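Local coordinates for RING finger protein unkempt homolog (Mus musculus, PDB 5ELK) that binds specific RNA sequences in messenger RNAs and represses their translation, shaping the early morphology of cortical neurons during embryonic development, at residues Gln86-Met100 with Arg108-Pro120. Sequence-based numbering, arbitrary orientation.
Sequences QFHPEIYKSTKCNDM and RGPFCAFAHIEPP. With ZN (zinc ion), chain E; nucleotides of chain B.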
loop_
_atom_site.group_PDB
_atom_site.type_symbol
_atom_site.label_atom_id
_atom_site.label_comp_id
_atom_site.label_asym_id
_atom_site.label_seq_id
_atom_site.Cartn_x
_atom_site.Cartn_y
_atom_site.Cartn_z
ATOM N N GLN A 86 -4.555 -1.015 -1.876
ATOM C CA GLN A 86 -3.718 -1.657 -2.878
ATOM C C GLN A 86 -2.919 -2.803 -2.272
ATOM O O GLN A 86 -2.665 -3.806 -2.936
ATOM C CB GLN A 86 -2.783 -0.641 -3.531
ATOM C CG GLN A 86 -3.493 0.325 -4.473
ATOM C CD GLN A 86 -2.562 0.961 -5.481
ATOM O OE1 GLN A 86 -2.130 2.097 -5.311
ATOM N NE2 GLN A 86 -2.245 0.228 -6.543
ATOM N N PHE A 87 -2.573 -2.669 -0.997
ATOM C CA PHE A 87 -1.790 -3.682 -0.311
ATOM C C PHE A 87 -2.644 -4.447 0.679
ATOM O O PHE A 87 -2.143 -4.988 1.663
ATOM C CB PHE A 87 -0.601 -3.028 0.375
ATOM C CG PHE A 87 0.389 -2.462 -0.591
ATOM C CD1 PHE A 87 0.221 -1.197 -1.108
ATOM C CD2 PHE A 87 1.470 -3.213 -1.018
ATOM C CE1 PHE A 87 1.121 -0.683 -2.006
ATOM C CE2 PHE A 87 2.373 -2.696 -1.918
ATOM C CZ PHE A 87 2.200 -1.435 -2.411
ATOM N N HIS A 88 -3.943 -4.508 0.410
ATOM C CA HIS A 88 -4.814 -5.342 1.214
ATOM C C HIS A 88 -4.594 -6.806 0.828
ATOM O O HIS A 88 -4.432 -7.111 -0.351
ATOM C CB HIS A 88 -6.274 -4.959 1.002
ATOM C CG HIS A 88 -7.197 -5.560 2.008
ATOM N ND1 HIS A 88 -7.782 -6.802 1.844
ATOM C CD2 HIS A 88 -7.622 -5.106 3.214
ATOM C CE1 HIS A 88 -8.533 -7.074 2.892
ATOM N NE2 HIS A 88 -8.455 -6.065 3.739
ATOM N N PRO A 89 -4.593 -7.718 1.816
ATOM C CA PRO A 89 -4.434 -9.158 1.566
ATOM C C PRO A 89 -5.264 -9.731 0.421
ATOM O O PRO A 89 -4.835 -10.699 -0.188
ATOM C CB PRO A 89 -4.895 -9.775 2.883
ATOM C CG PRO A 89 -4.489 -8.780 3.903
ATOM C CD PRO A 89 -4.677 -7.433 3.260
ATOM N N GLU A 90 -6.424 -9.145 0.150
ATOM C CA GLU A 90 -7.345 -9.640 -0.876
ATOM C C GLU A 90 -7.204 -8.882 -2.194
ATOM O O GLU A 90 -7.822 -9.243 -3.195
ATOM C CB GLU A 90 -8.792 -9.517 -0.396
ATOM C CG GLU A 90 -9.119 -10.307 0.849
ATOM C CD GLU A 90 -10.581 -10.177 1.244
ATOM O OE1 GLU A 90 -11.032 -10.946 2.122
ATOM O OE2 GLU A 90 -11.276 -9.306 0.674
ATOM N N ILE A 91 -6.385 -7.840 -2.195
ATOM C CA ILE A 91 -6.224 -6.981 -3.365
ATOM C C ILE A 91 -4.823 -7.177 -3.947
ATOM O O ILE A 91 -4.636 -7.159 -5.164
ATOM C CB ILE A 91 -6.407 -5.484 -2.982
ATOM C CG1 ILE A 91 -7.787 -5.242 -2.351
ATOM C CG2 ILE A 91 -6.177 -4.566 -4.186
ATOM C CD1 ILE A 91 -8.962 -5.474 -3.289
ATOM N N TYR A 92 -3.857 -7.358 -3.047
ATOM C CA TYR A 92 -2.435 -7.307 -3.358
ATOM C C TYR A 92 -2.040 -8.436 -4.305
ATOM O O TYR A 92 -2.300 -9.587 -4.013
ATOM C CB TYR A 92 -1.637 -7.397 -2.052
ATOM C CG TYR A 92 -0.129 -7.343 -2.198
ATOM C CD1 TYR A 92 0.502 -6.253 -2.772
ATOM C CD2 TYR A 92 0.671 -8.384 -1.738
ATOM C CE1 TYR A 92 1.894 -6.211 -2.903
ATOM C CE2 TYR A 92 2.055 -8.342 -1.859
ATOM C CZ TYR A 92 2.660 -7.261 -2.432
ATOM O OH TYR A 92 4.038 -7.240 -2.545
ATOM N N LYS A 93 -1.429 -8.082 -5.439
ATOM C CA LYS A 93 -0.970 -9.040 -6.465
ATOM C C LYS A 93 -2.096 -9.868 -7.074
ATOM O O LYS A 93 -1.840 -10.914 -7.671
ATOM C CB LYS A 93 0.093 -9.994 -5.912
ATOM C CG LYS A 93 1.299 -9.312 -5.307
ATOM C CD LYS A 93 2.089 -8.574 -6.357
ATOM C CE LYS A 93 3.479 -8.197 -5.875
ATOM N NZ LYS A 93 4.273 -7.596 -6.980
ATOM N N SER A 94 -3.334 -9.403 -6.927
ATOM C CA SER A 94 -4.487 -10.142 -7.432
ATOM C C SER A 94 -4.705 -9.906 -8.930
ATOM O O SER A 94 -5.382 -10.682 -9.596
ATOM C CB SER A 94 -5.750 -9.759 -6.654
ATOM O OG SER A 94 -6.004 -8.375 -6.756
ATOM N N THR A 95 -4.110 -8.837 -9.444
ATOM C CA THR A 95 -4.321 -8.401 -10.820
ATOM C C THR A 95 -2.987 -8.155 -11.501
ATOM O O THR A 95 -2.086 -7.541 -10.930
ATOM C CB THR A 95 -5.134 -7.087 -10.875
ATOM O OG1 THR A 95 -6.408 -7.282 -10.247
ATOM C CG2 THR A 95 -5.346 -6.633 -12.311
ATOM N N LYS A 96 -2.882 -8.618 -12.740
ATOM C CA LYS A 96 -1.662 -8.489 -13.530
ATOM C C LYS A 96 -1.172 -7.052 -13.649
ATOM O O LYS A 96 -1.932 -6.143 -13.960
ATOM C CB LYS A 96 -1.898 -9.026 -14.942
ATOM C CG LYS A 96 -2.304 -10.484 -15.003
ATOM C CD LYS A 96 -2.383 -10.974 -16.444
ATOM C CE LYS A 96 -3.615 -10.434 -17.180
ATOM N NZ LYS A 96 -3.408 -10.311 -18.655
ATOM N N CYS A 97 0.120 -6.860 -13.422
ATOM C CA CYS A 97 0.745 -5.563 -13.637
ATOM C C CYS A 97 0.830 -5.251 -15.134
ATOM O O CYS A 97 1.461 -5.974 -15.913
ATOM C CB CYS A 97 2.134 -5.541 -13.005
ATOM S SG CYS A 97 3.059 -4.021 -13.267
ATOM N N ASN A 98 0.193 -4.159 -15.524
ATOM C CA ASN A 98 0.090 -3.786 -16.925
ATOM C C ASN A 98 1.426 -3.340 -17.511
ATOM O O ASN A 98 1.748 -3.654 -18.653
ATOM C CB ASN A 98 -0.932 -2.664 -17.061
ATOM C CG ASN A 98 -1.856 -2.862 -18.224
ATOM O OD1 ASN A 98 -1.890 -2.049 -19.144
ATOM N ND2 ASN A 98 -2.624 -3.942 -18.193
ATOM N N ASP A 99 2.202 -2.611 -16.720
ATOM C CA ASP A 99 3.496 -2.107 -17.160
ATOM C C ASP A 99 4.428 -3.266 -17.481
ATOM O O ASP A 99 5.206 -3.216 -18.437
ATOM C CB ASP A 99 4.128 -1.237 -16.069
ATOM C CG ASP A 99 3.251 -0.074 -15.669
ATOM O OD1 ASP A 99 2.351 -0.266 -14.817
ATOM O OD2 ASP A 99 3.461 1.033 -16.214
ATOM N N MET A 100 4.354 -4.306 -16.658
ATOM C CA MET A 100 5.213 -5.464 -16.822
ATOM C C MET A 100 4.777 -6.232 -18.061
ATOM O O MET A 100 5.611 -6.765 -18.798
ATOM C CB MET A 100 5.156 -6.362 -15.577
ATOM C CG MET A 100 5.927 -7.687 -15.703
ATOM S SD MET A 100 7.711 -7.507 -15.856
ATOM C CE MET A 100 8.192 -7.097 -14.176
ATOM N N ARG A 108 8.005 0.261 -10.339
ATOM C CA ARG A 108 7.732 0.192 -8.912
ATOM C C ARG A 108 8.392 -1.033 -8.307
ATOM O O ARG A 108 8.489 -1.152 -7.084
ATOM C CB ARG A 108 6.224 0.165 -8.681
ATOM C CG ARG A 108 5.489 1.245 -9.453
ATOM C CD ARG A 108 4.004 1.176 -9.204
ATOM N NE ARG A 108 3.366 0.113 -9.976
ATOM C CZ ARG A 108 3.172 0.157 -11.290
ATOM N NH1 ARG A 108 3.578 1.208 -11.986
ATOM N NH2 ARG A 108 2.577 -0.851 -11.915
ATOM N N GLY A 109 8.831 -1.939 -9.175
ATOM C CA GLY A 109 9.651 -3.070 -8.778
ATOM C C GLY A 109 9.077 -3.853 -7.612
ATOM O O GLY A 109 7.949 -4.316 -7.684
ATOM N N PRO A 110 9.839 -3.990 -6.520
ATOM C CA PRO A 110 9.391 -4.806 -5.384
ATOM C C PRO A 110 8.236 -4.207 -4.586
ATOM O O PRO A 110 7.769 -4.843 -3.642
ATOM C CB PRO A 110 10.642 -4.903 -4.509
ATOM C CG PRO A 110 11.396 -3.637 -4.805
ATOM C CD PRO A 110 11.123 -3.317 -6.246
ATOM N N PHE A 111 7.770 -3.021 -4.970
ATOM C CA PHE A 111 6.706 -2.344 -4.238
ATOM C C PHE A 111 5.508 -2.121 -5.133
ATOM O O PHE A 111 4.589 -1.378 -4.785
ATOM C CB PHE A 111 7.214 -1.024 -3.660
ATOM C CG PHE A 111 8.362 -1.191 -2.703
ATOM C CD1 PHE A 111 8.346 -2.193 -1.752
ATOM C CD2 PHE A 111 9.463 -0.368 -2.770
ATOM C CE1 PHE A 111 9.401 -2.358 -0.881
ATOM C CE2 PHE A 111 10.520 -0.529 -1.896
ATOM C CZ PHE A 111 10.485 -1.527 -0.952
ATOM N N CYS A 112 5.509 -2.785 -6.282
ATOM C CA CYS A 112 4.322 -2.834 -7.116
ATOM C C CYS A 112 3.282 -3.650 -6.369
ATOM O O CYS A 112 3.614 -4.684 -5.781
ATOM C CB CYS A 112 4.626 -3.493 -8.462
ATOM S SG CYS A 112 3.251 -3.396 -9.648
ATOM N N ALA A 113 2.032 -3.195 -6.401
ATOM C CA ALA A 113 0.931 -3.885 -5.714
ATOM C C ALA A 113 0.237 -4.870 -6.647
ATOM O O ALA A 113 -0.724 -5.536 -6.254
ATOM C CB ALA A 113 -0.083 -2.878 -5.171
ATOM N N PHE A 114 0.728 -4.945 -7.883
ATOM C CA PHE A 114 0.166 -5.829 -8.901
ATOM C C PHE A 114 1.063 -7.026 -9.187
ATOM O O PHE A 114 2.243 -7.043 -8.833
ATOM C CB PHE A 114 -0.085 -5.040 -10.180
ATOM C CG PHE A 114 -1.109 -3.964 -10.011
ATOM C CD1 PHE A 114 -0.749 -2.715 -9.533
ATOM C CD2 PHE A 114 -2.433 -4.208 -10.289
ATOM C CE1 PHE A 114 -1.693 -1.728 -9.361
ATOM C CE2 PHE A 114 -3.381 -3.221 -10.109
ATOM C CZ PHE A 114 -3.007 -1.981 -9.650
ATOM N N ALA A 115 0.497 -8.030 -9.838
ATOM C CA ALA A 115 1.209 -9.278 -10.067
ATOM C C ALA A 115 2.174 -9.160 -11.237
ATOM O O ALA A 115 1.851 -8.603 -12.284
ATOM C CB ALA A 115 0.224 -10.406 -10.291
ATOM N N HIS A 116 3.374 -9.676 -11.035
ATOM C CA HIS A 116 4.344 -9.805 -12.107
ATOM C C HIS A 116 4.306 -11.245 -12.581
ATOM O O HIS A 116 3.255 -11.882 -12.541
ATOM C CB HIS A 116 5.720 -9.369 -11.616
ATOM C CG HIS A 116 5.788 -7.910 -11.300
ATOM N ND1 HIS A 116 6.783 -7.350 -10.536
ATOM C CD2 HIS A 116 4.958 -6.896 -11.650
ATOM C CE1 HIS A 116 6.569 -6.047 -10.430
ATOM N NE2 HIS A 116 5.473 -5.747 -11.099
ATOM N N ILE A 117 5.439 -11.761 -13.026
ATOM C CA ILE A 117 5.480 -13.080 -13.625
ATOM C C ILE A 117 5.907 -14.077 -12.593
ATOM O O ILE A 117 6.752 -13.781 -11.752
ATOM C CB ILE A 117 6.477 -13.107 -14.778
ATOM C CG1 ILE A 117 6.118 -11.991 -15.765
ATOM C CG2 ILE A 117 6.517 -14.492 -15.435
ATOM C CD1 ILE A 117 4.711 -12.090 -16.317
ATOM N N GLU A 118 5.312 -15.262 -12.662
ATOM C CA GLU A 118 5.671 -16.346 -11.775
ATOM C C GLU A 118 7.202 -16.502 -11.797
ATOM O O GLU A 118 7.788 -16.668 -12.866
ATOM C CB GLU A 118 4.988 -17.637 -12.229
ATOM C CG GLU A 118 5.233 -18.828 -11.309
ATOM C CD GLU A 118 4.791 -20.155 -11.907
ATOM O OE1 GLU A 118 4.174 -20.162 -12.998
ATOM O OE2 GLU A 118 5.067 -21.200 -11.277
ATOM N N PRO A 119 7.858 -16.412 -10.624
ATOM C CA PRO A 119 9.305 -16.619 -10.612
ATOM C C PRO A 119 9.607 -18.109 -10.596
ATOM O O PRO A 119 8.812 -18.864 -10.037
ATOM C CB PRO A 119 9.726 -15.981 -9.292
ATOM C CG PRO A 119 8.556 -16.237 -8.384
ATOM C CD PRO A 119 7.332 -16.145 -9.270
ATOM N N PRO A 120 10.713 -18.541 -11.216
ATOM C CA PRO A 120 11.078 -19.948 -11.022
ATOM C C PRO A 120 11.507 -20.191 -9.590
ATOM O O PRO A 120 11.914 -19.245 -8.923
ATOM C CB PRO A 120 12.273 -20.132 -11.952
ATOM C CG PRO A 120 12.084 -19.106 -12.993
ATOM C CD PRO A 120 11.526 -17.911 -12.263
HETATM ZN ZN ZN E . 4.550 -3.944 -11.576
ATOM P P U B 3 -10.753 -3.050 -7.441
ATOM O OP1 U B 3 -10.658 -2.861 -8.906
ATOM O OP2 U B 3 -11.166 -4.352 -6.855
ATOM O "O5'" U B 3 -9.321 -2.701 -6.846
ATOM C "C5'" U B 3 -9.183 -1.797 -5.760
ATOM C "C4'" U B 3 -7.937 -0.967 -5.911
ATOM O "O4'" U B 3 -6.770 -1.828 -5.753
ATOM C "C3'" U B 3 -7.784 -0.296 -7.273
ATOM O "O3'" U B 3 -7.068 0.932 -7.110
ATOM C "C2'" U B 3 -6.916 -1.298 -8.029
ATOM O "O2'" U B 3 -6.222 -0.763 -9.137
ATOM C "C1'" U B 3 -5.970 -1.757 -6.921
ATOM N N1 U B 3 -5.332 -3.066 -7.151
ATOM C C2 U B 3 -3.997 -3.225 -6.790
ATOM O O2 U B 3 -3.327 -2.337 -6.278
ATOM N N3 U B 3 -3.457 -4.469 -7.041
ATOM C C4 U B 3 -4.090 -5.548 -7.617
ATOM O O4 U B 3 -3.469 -6.602 -7.786
ATOM C C5 U B 3 -5.461 -5.300 -7.961
ATOM C C6 U B 3 -6.024 -4.105 -7.728
ATOM P P A B 4 -7.257 2.136 -8.160
ATOM O OP1 A B 4 -7.478 3.401 -7.404
ATOM O OP2 A B 4 -8.256 1.667 -9.154
ATOM O "O5'" A B 4 -5.855 2.253 -8.916
ATOM C "C5'" A B 4 -4.685 2.663 -8.219
ATOM C "C4'" A B 4 -3.526 2.958 -9.145
ATOM O "O4'" A B 4 -3.082 1.742 -9.814
ATOM C "C3'" A B 4 -3.776 3.976 -10.260
ATOM O "O3'" A B 4 -2.527 4.602 -10.523
ATOM C "C2'" A B 4 -4.095 3.079 -11.451
ATOM O "O2'" A B 4 -3.920 3.697 -12.711
ATOM C "C1'" A B 4 -3.095 1.948 -11.221
ATOM N N9 A B 4 -3.424 0.671 -11.857
ATOM C C8 A B 4 -4.659 0.084 -11.971
ATOM N N7 A B 4 -4.625 -1.091 -12.551
ATOM C C5 A B 4 -3.280 -1.308 -12.832
ATOM C C6 A B 4 -2.606 -2.387 -13.444
ATOM N N6 A B 4 -3.224 -3.477 -13.902
ATOM N N1 A B 4 -1.256 -2.295 -13.566
ATOM C C2 A B 4 -0.646 -1.188 -13.095
ATOM N N3 A B 4 -1.174 -0.112 -12.499
ATOM C C4 A B 4 -2.519 -0.230 -12.395
ATOM P P G B 5 -2.369 6.193 -10.592
ATOM O OP1 G B 5 -3.701 6.859 -10.594
ATOM O OP2 G B 5 -1.428 6.466 -11.711
ATOM O "O5'" G B 5 -1.570 6.535 -9.255
ATOM C "C5'" G B 5 -2.255 6.829 -8.044
ATOM C "C4'" G B 5 -1.339 6.718 -6.849
ATOM O "O4'" G B 5 -1.127 5.313 -6.537
ATOM C "C3'" G B 5 0.052 7.336 -7.021
ATOM O "O3'" G B 5 0.479 7.914 -5.787
ATOM C "C2'" G B 5 0.924 6.124 -7.339
ATOM O "O2'" G B 5 2.289 6.274 -6.995
ATOM C "C1'" G B 5 0.256 5.032 -6.507
ATOM N N9 G B 5 0.462 3.676 -7.027
ATOM C C8 G B 5 -0.026 3.159 -8.205
ATOM N N7 G B 5 0.323 1.920 -8.394
ATOM C C5 G B 5 1.090 1.598 -7.283
ATOM C C6 G B 5 1.742 0.385 -6.934
ATOM O O6 G B 5 1.777 -0.672 -7.563
ATOM N N1 G B 5 2.414 0.482 -5.724
ATOM C C2 G B 5 2.439 1.609 -4.936
ATOM N N2 G B 5 3.137 1.506 -3.795
ATOM N N3 G B 5 1.834 2.747 -5.244
ATOM C C4 G B 5 1.181 2.670 -6.423
HETATM O O HOH W 1 6.714 -6.450 -6.793
#
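Cys-97 SG of segment 86-100 and Cys-112 SG and His-116 NE2 of segment 108-120 grip one zinc ion, completed by Cys-106, in a CCCH zinc finger holding RNA bases U3, A4 and G5 of chain B. Three backbone bonds join the segments: Lys-93 N to Ala-113 O, Ala-115 N to Thr-95 O (2.8 Å) and Cys-97 N to Ala-115 O. Phe-114 is the wedge between bases of chain B: CB packs on Thr-95 O and Cys-97 CA; CG, anti to the carbonyl carbon (chi1 -64°), sends the ring between U3 and A4; CD1 nears G5 O6, CD2 lies 3.4 Å from Thr-95 O, and CE2 and CZ touch U3 over one face and A4 over the other, CZ 3.3 Å from both U3 C2 and A4 C5. Gln-86 NE2, meeting CE1 obliquely, donates to U3 O2 of chain B (2.8 Å). Arg-108, bent at chi3 (-78°), reaches Asp-99 OD1 with NH2 (3.0 Å), a salt bridge in the guanidinium plane but above the carboxylate plane, while NE gives a weak bond to G5 O6 of chain B. A leucine in its place would probably leave the Asp-99 carboxylate without this counter-charge and G5 O6 with one donor fewer, Ala-113 N still bonding it. Lys-93 NZ bonds Phe-114 O (2.8 Å) and a water that reaches Gly-109 O. Over one face of the His-116 ring rests Met-100 CE, 3.9 Å from its centroid.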